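Local coordinates for TRNA threonylcarbamoyladenosine dehydratase (Escherichia coli, PDB 4D79), which catalyses the ATP-dependent dehydration of threonylcarbamoyladenosine at position 37 of tRNAs to its cyclic form and can also accept sulfur from the desulfurase CsdA, at the adenosine-5'-triphosphate site. Residues are numbered along the deposited sequence; one frame, centred on the assembly and turned at random.

The adenosine-5'-triphosphate site. Residues 36-40, 60-61, 63, 69, 72-73, 85, 108-109, 128-131, 134. With ATP (adenosine-5'-triphosphate), chain B.
The nucleotide pocket of TcdA, an E1-like site of the HesA/MoeB/ThiF family, is a worked example of divided labour: here main chain reads the base of ATP, an acid its ribose and a basic cluster its phosphates. ATP, the substrate, is itself poorly ordered here. Charge dominates at the phosphate end. Lys85, at the start of helix 85-96, sends a fully extended chain to the beta-phosphate, where NZ forms a salt bridge with ATP O2B at 2.6 Å; the same ammonium donates to the ribose O3' and, in the carbonyl plane, to a lone pair of Gln73 OE1. The Gln73 amide is thereby fixed in rotation, so that Gln73 NE2 points nearly straight at ATP O2B (3.0 Å). Arg72 leaves its backbone by the crowded position (chi1 68°); its guanidinium has Gln73 NE2 over one face, and Arg72 NH2 donates to the alpha-beta bridging ATP O3A at 2.9 Å while pairing more loosely with the gamma-phosphate O2G. Gly40 N, in the glycine-rich GxGxxG loop after strand 32-36, grips the alpha-phosphate O2A.

Asp61, just beyond strand 56-60, takes both ribose hydroxyls. With CG anti to the backbone N (chi1 -153°), its carboxylate presents both syn lone pairs to the diol: Asp61 OD1 takes ATP O2' at 2.8 Å and OD2 takes O3'. Ile38 N holds OD2 on the anti lone pair, and N of the poorly ordered Asp63 meets OD1 from above the plane; these backbone donors help to fix the carboxylate and may favour its charged form.

Packing and main-chain hydrogen bonds hold the adenine and would favour it over other bases. The Phe108 ring stands steeply against the six-membered ring of ATP (planes 56° apart), pushing its CD1 edge over C4 and C5, with Ile129 CG2 on the opposite face and Val36 CG1 near C2. Val109 completes the recognition: Val109 N donates to ATP N1 at 2.9 Å, and ATP N6 donates to a lone pair of Val109 O at 3.1 Å.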
ATOM      1  N   VAL A  36       9.266  12.578   7.052  1.00 20.79           N
ATOM      2  CA  VAL A  36       9.581  13.846   6.394  1.00 20.07           C
ATOM      3  C   VAL A  36       9.123  13.769   4.948  1.00 19.90           C
ATOM      4  O   VAL A  36       9.659  12.978   4.155  1.00 22.37           O
ATOM      5  CB  VAL A  36      11.074  14.175   6.496  1.00 22.47           C
ATOM      6  CG1 VAL A  36      11.336  15.567   5.982  1.00 27.10           C
ATOM      7  CG2 VAL A  36      11.568  14.031   7.964  1.00 26.99           C
ATOM      8  N   GLY A  37       8.145  14.608   4.616  1.00 18.50           N
ATOM      9  CA  GLY A  37       7.511  14.635   3.317  1.00 17.03           C
ATOM     10  C   GLY A  37       6.272  13.763   3.317  1.00 23.15           C
ATOM     11  O   GLY A  37       6.374  12.549   3.474  1.00 21.04           O
ATOM     12  N   ILE A  38       5.094  14.385   3.244  1.00 20.25           N
ATOM     13  CA  ILE A  38       3.816  13.710   3.368  1.00 26.33           C
ATOM     14  C   ILE A  38       3.128  13.676   2.004  1.00 23.88           C
ATOM     15  O   ILE A  38       1.996  14.135   1.861  1.00 24.01           O
ATOM     16  CB  ILE A  38       2.954  14.431   4.422  1.00 21.00           C
ATOM     17  CG1 ILE A  38       3.769  14.640   5.715  1.00 26.63           C
ATOM     18  CG2 ILE A  38       1.717  13.608   4.724  1.00 25.88           C
ATOM     19  CD1 ILE A  38       4.412  13.384   6.327  1.00 26.29           C
ATOM     20  N   GLY A  39       3.818  13.139   0.999  1.00 20.84           N
ATOM     21  CA  GLY A  39       3.359  13.067  -0.368  1.00 24.62           C
ATOM     22  C   GLY A  39       3.116  11.654  -0.866  1.00 16.87           C
ATOM     23  O   GLY A  39       2.550  10.808  -0.157  1.00 21.95           O
ATOM     24  N   GLY A  40       3.552  11.398  -2.102  1.00 18.99           N
ATOM     25  CA  GLY A  40       3.242  10.137  -2.752  1.00 24.29           C
ATOM     26  C   GLY A  40       3.782   8.934  -2.003  1.00 18.67           C
ATOM     27  O   GLY A  40       3.187   7.849  -2.051  1.00 21.77           O
ATOM     28  N   ILE A  60       6.429  16.078   8.980  1.00 22.24           N
ATOM     29  CA  ILE A  60       7.095  17.323   8.566  1.00 25.52           C
ATOM     30  C   ILE A  60       6.792  17.592   7.093  1.00 21.25           C
ATOM     31  O   ILE A  60       7.261  16.870   6.205  1.00 24.67           O
ATOM     32  CB  ILE A  60       8.610  17.286   8.812  1.00 20.97           C
ATOM     33  CG1 ILE A  60       8.893  16.799  10.253  1.00 24.03           C
ATOM     34  CG2 ILE A  60       9.189  18.670   8.551  1.00 24.92           C
ATOM     35  CD1 ILE A  60      10.319  16.944  10.739  1.00 31.36           C
ATOM     36  N   ASP A  61       6.036  18.654   6.834  1.00 21.07           N
ATOM     37  CA  ASP A  61       5.689  19.104   5.486  1.00 20.87           C
ATOM     38  C   ASP A  61       5.044  20.475   5.650  1.00 25.93           C
ATOM     39  O   ASP A  61       4.462  20.760   6.698  1.00 34.78           O
ATOM     40  CB  ASP A  61       4.723  18.137   4.777  1.00 25.97           C
ATOM     41  CG  ASP A  61       4.831  18.178   3.244  1.00 27.95           C
ATOM     42  OD1 ASP A  61       5.011  19.256   2.628  1.00 32.07           O
ATOM     43  OD2 ASP A  61       4.740  17.088   2.644  1.00 26.79           O
ATOM     44  N   ASP A  63       3.397  21.773   2.605  1.00 29.25           N
ATOM     45  CA  ASP A  63       2.606  21.915   1.392  1.00 27.47           C
ATOM     46  C   ASP A  63       1.127  21.616   1.688  1.00 30.03           C
ATOM     47  O   ASP A  63       0.778  20.973   2.685  1.00 28.41           O
ATOM     48  CB  ASP A  63       3.187  20.991   0.317  1.00 33.64           C
ATOM     49  CG  ASP A  63       2.782  21.383  -1.086  1.00 91.80           C
ATOM     50  OD1 ASP A  63       2.275  22.511  -1.283  1.00 78.86           O
ATOM     51  OD2 ASP A  63       2.998  20.558  -2.000  1.00 87.73           O
ATOM     52  N   ASN A  69      -2.622  15.786  -6.565  1.00 19.77           N
ATOM     53  CA  ASN A  69      -2.106  14.736  -5.688  1.00 22.23           C
ATOM     54  C   ASN A  69      -2.963  13.466  -5.737  1.00 17.76           C
ATOM     55  O   ASN A  69      -2.569  12.436  -5.167  1.00 20.38           O
ATOM     56  CB  ASN A  69      -2.098  15.183  -4.213  1.00 21.00           C
ATOM     57  CG  ASN A  69      -1.286  16.452  -3.916  1.00 26.73           C
ATOM     58  OD1 ASN A  69      -1.555  17.087  -2.904  1.00 26.02           O
ATOM     59  ND2 ASN A  69      -0.272  16.778  -4.723  1.00 24.33           N
ATOM     60  N   ARG A  72      -1.985   9.643  -6.180  1.00 19.87           N
ATOM     61  CA  ARG A  72      -0.961   8.945  -5.403  1.00 16.59           C
ATOM     62  C   ARG A  72      -0.831   9.308  -3.924  1.00 23.26           C
ATOM     63  O   ARG A  72       0.151   8.871  -3.324  1.00 18.29           O
ATOM     64  CB  ARG A  72       0.410   9.150  -6.055  1.00 22.12           C
ATOM     65  CG  ARG A  72       0.888  10.630  -5.957  1.00 20.07           C
ATOM     66  CD  ARG A  72       1.846  11.001  -7.019  1.00 25.56           C
ATOM     67  NE  ARG A  72       2.485  12.280  -6.787  1.00 25.07           N
ATOM     68  CZ  ARG A  72       1.965  13.447  -7.117  1.00 25.14           C
ATOM     69  NH1 ARG A  72       0.747  13.509  -7.649  1.00 21.57           N
ATOM     70  NH2 ARG A  72       2.639  14.558  -6.875  1.00 39.67           N
ATOM     71  N   GLN A  73      -1.730  10.080  -3.307  1.00 16.71           N
ATOM     72  CA  GLN A  73      -1.566  10.521  -1.931  1.00 18.32           C
ATOM     73  C   GLN A  73      -2.858  10.275  -1.175  1.00 21.52           C
ATOM     74  O   GLN A  73      -3.933  10.663  -1.634  1.00 19.21           O
ATOM     75  CB  GLN A  73      -1.139  12.013  -1.860  1.00 16.48           C
ATOM     76  CG  GLN A  73       0.084  12.257  -2.736  1.00 16.40           C
ATOM     77  CD  GLN A  73       0.705  13.651  -2.622  1.00 26.58           C
ATOM     78  OE1 GLN A  73       0.497  14.368  -1.674  1.00 20.63           O
ATOM     79  NE2 GLN A  73       1.488  14.002  -3.605  1.00 22.52           N
ATOM     80  N   LYS A  85      -1.237  19.349   4.097  1.00 28.36           N
ATOM     81  CA  LYS A  85      -1.125  17.894   4.015  1.00 22.77           C
ATOM     82  C   LYS A  85      -0.863  17.281   5.382  1.00 22.77           C
ATOM     83  O   LYS A  85      -1.491  16.289   5.772  1.00 24.68           O
ATOM     84  CB  LYS A  85       0.014  17.504   3.073  1.00 27.34           C
ATOM     85  CG  LYS A  85      -0.184  17.831   1.629  1.00 28.23           C
ATOM     86  CD  LYS A  85       1.038  17.391   0.844  1.00 26.58           C
ATOM     87  CE  LYS A  85       0.830  17.614  -0.648  1.00 25.97           C
ATOM     88  NZ  LYS A  85       1.968  17.091  -1.473  1.00 30.36           N
ATOM     89  N   PHE A 108       9.645  22.956   5.902  1.00 32.80           N
ATOM     90  CA  PHE A 108      10.496  22.092   5.093  1.00 26.67           C
ATOM     91  C   PHE A 108      11.843  21.926   5.796  1.00 32.71           C
ATOM     92  O   PHE A 108      12.332  22.847   6.447  1.00 32.94           O
ATOM     93  CB  PHE A 108      10.738  22.685   3.704  1.00 44.11           C
ATOM     94  CG  PHE A 108       9.518  22.735   2.828  1.00 42.13           C
ATOM     95  CD1 PHE A 108       8.727  21.607   2.631  1.00 59.17           C
ATOM     96  CD2 PHE A 108       9.167  23.918   2.188  1.00 45.37           C
ATOM     97  CE1 PHE A 108       7.602  21.665   1.807  1.00 45.12           C
ATOM     98  CE2 PHE A 108       8.054  23.976   1.368  1.00 70.19           C
ATOM     99  CZ  PHE A 108       7.271  22.850   1.181  1.00 41.62           C
ATOM    100  N   VAL A 109      12.447  20.761   5.656  1.00 31.15           N
ATOM    101  CA  VAL A 109      13.767  20.537   6.239  1.00 31.51           C
ATOM    102  C   VAL A 109      14.794  21.249   5.379  1.00 50.57           C
ATOM    103  O   VAL A 109      14.756  21.171   4.154  1.00 36.68           O
ATOM    104  CB  VAL A 109      14.074  19.032   6.344  1.00 33.54           C
ATOM    105  CG1 VAL A 109      15.550  18.800   6.703  1.00 41.24           C
ATOM    106  CG2 VAL A 109      13.184  18.390   7.380  1.00 32.10           C
ATOM    107  N   ALA A 128      11.020  10.843   3.095  1.00 23.09           N
ATOM    108  CA  ALA A 128      10.207  10.738   1.888  1.00 19.25           C
ATOM    109  C   ALA A 128      10.199  12.065   1.132  1.00 22.24           C
ATOM    110  O   ALA A 128       9.176  12.462   0.592  1.00 30.40           O
ATOM    111  CB  ALA A 128       8.787  10.290   2.241  1.00 20.13           C
ATOM    112  N   ILE A 129      11.339  12.785   1.190  1.00 28.87           N
ATOM    113  CA  ILE A 129      11.560  14.064   0.514  1.00 28.48           C
ATOM    114  C   ILE A 129      11.867  13.777  -0.950  1.00 32.29           C
ATOM    115  O   ILE A 129      12.549  12.802  -1.267  1.00 30.92           O
ATOM    116  CB  ILE A 129      12.739  14.823   1.175  1.00 26.52           C
ATOM    117  CG1 ILE A 129      12.446  15.197   2.627  1.00 53.76           C
ATOM    118  CG2 ILE A 129      13.114  16.074   0.408  1.00 34.69           C
ATOM    119  CD1 ILE A 129      13.730  15.626   3.411  1.00 48.24           C
ATOM    120  N   ASP A 130      11.394  14.631  -1.853  1.00 30.64           N
ATOM    121  CA  ASP A 130      11.662  14.410  -3.272  1.00 40.90           C
ATOM    122  C   ASP A 130      12.814  15.242  -3.842  1.00 43.98           C
ATOM    123  O   ASP A 130      13.328  14.889  -4.906  1.00 79.79           O
ATOM    124  CB  ASP A 130      10.378  14.647  -4.083  1.00 49.21           C
ATOM    125  CG  ASP A 130       9.919  16.099  -4.082  1.00 53.21           C
ATOM    126  OD1 ASP A 130      10.225  16.854  -3.128  1.00 41.70           O
ATOM    127  OD2 ASP A 130       9.200  16.475  -5.033  1.00109.68           O
ATOM    128  N   SER A 131      13.258  16.297  -3.156  1.00 40.99           N
ATOM    129  CA  SER A 131      14.268  17.225  -3.656  1.00 48.02           C
ATOM    130  C   SER A 131      15.631  16.943  -3.037  1.00 43.54           C
ATOM    131  O   SER A 131      15.744  16.722  -1.827  1.00 42.80           O
ATOM    132  CB  SER A 131      13.860  18.674  -3.377  1.00 43.88           C
ATOM    133  OG  SER A 131      13.344  18.822  -2.070  1.00 70.43           O
ATOM    134  N   PRO A 134      17.696  19.205   0.341  1.00 38.32           N
ATOM    135  CA  PRO A 134      17.297  18.893   1.719  1.00 43.78           C
ATOM    136  C   PRO A 134      17.407  17.411   2.044  1.00 34.02           C
ATOM    137  O   PRO A 134      17.695  17.058   3.191  1.00 30.35           O
ATOM    138  CB  PRO A 134      15.845  19.371   1.767  1.00 35.30           C
ATOM    139  CG  PRO A 134      15.365  19.236   0.338  1.00 45.19           C
ATOM    140  CD  PRO A 134      16.552  19.599  -0.501  1.00 37.21           C
TER
HETATM  141  PG  ATP B 401       4.448  17.412  -7.304  1.00 74.45           P
HETATM  142  O1G ATP B 401       5.690  16.560  -7.458  1.00104.64           O
HETATM  143  O2G ATP B 401       3.510  17.325  -8.490  1.00100.54           O
HETATM  144  O3G ATP B 401       4.703  18.806  -6.788  1.00130.30           O
HETATM  145  PB  ATP B 401       4.319  16.393  -4.669  1.00144.84           P
HETATM  146  O1B ATP B 401       5.569  17.223  -4.493  1.00114.69           O
HETATM  147  O2B ATP B 401       3.193  16.445  -3.663  1.00 32.72           O
HETATM  148  O3B ATP B 401       3.652  16.688  -6.108  1.00182.27           O
HETATM  149  PA  ATP B 401       5.604  13.850  -4.056  1.00 35.78           P
HETATM  150  O1A ATP B 401       6.996  13.783  -4.619  1.00 36.54           O
HETATM  151  O2A ATP B 401       4.776  12.616  -3.996  1.00 41.74           O
HETATM  152  O3A ATP B 401       4.715  14.856  -4.935  1.00 55.79           O
HETATM  153  O5' ATP B 401       5.683  14.410  -2.548  1.00 45.26           O
HETATM  154  C5' ATP B 401       6.895  14.808  -1.891  1.00 39.94           C
HETATM  155  C4' ATP B 401       6.549  15.516  -0.584  1.00 37.00           C
HETATM  156  O4' ATP B 401       7.729  15.996   0.121  1.00 36.27           O
HETATM  157  C3' ATP B 401       5.672  16.745  -0.848  1.00 30.58           C
HETATM  158  O3' ATP B 401       4.505  16.787  -0.023  1.00 24.45           O
HETATM  159  C2' ATP B 401       6.545  17.932  -0.493  1.00 37.37           C
HETATM  160  O2' ATP B 401       5.771  19.030  -0.023  1.00 38.38           O
HETATM  161  C1' ATP B 401       7.459  17.338   0.568  1.00 34.38           C
HETATM  162  N9  ATP B 401       8.754  18.029   0.720  1.00 36.54           N
HETATM  163  C8  ATP B 401       9.517  18.506  -0.287  1.00 55.84           C
HETATM  164  N7  ATP B 401      10.659  19.049   0.193  1.00 35.53           N
HETATM  165  C5  ATP B 401      10.614  18.909   1.533  1.00 25.71           C
HETATM  166  C6  ATP B 401      11.510  19.245   2.644  1.00 36.44           C
HETATM  167  N6  ATP B 401      12.659  19.858   2.330  1.00 37.90           N
HETATM  168  N1  ATP B 401      11.138  18.927   3.908  1.00 30.22           N
HETATM  169  C2  ATP B 401       9.948  18.306   4.178  1.00 30.47           C
HETATM  170  N3  ATP B 401       9.071  17.961   3.203  1.00 32.48           N
HETATM  171  C4  ATP B 401       9.356  18.232   1.890  1.00 37.59           C
HETATM  172  O   HOH W   1       0.804  16.651  -7.410  1.00 28.25           O
HETATM  173  O   HOH W   2       5.140  11.000  -5.900  1.00 44.07           O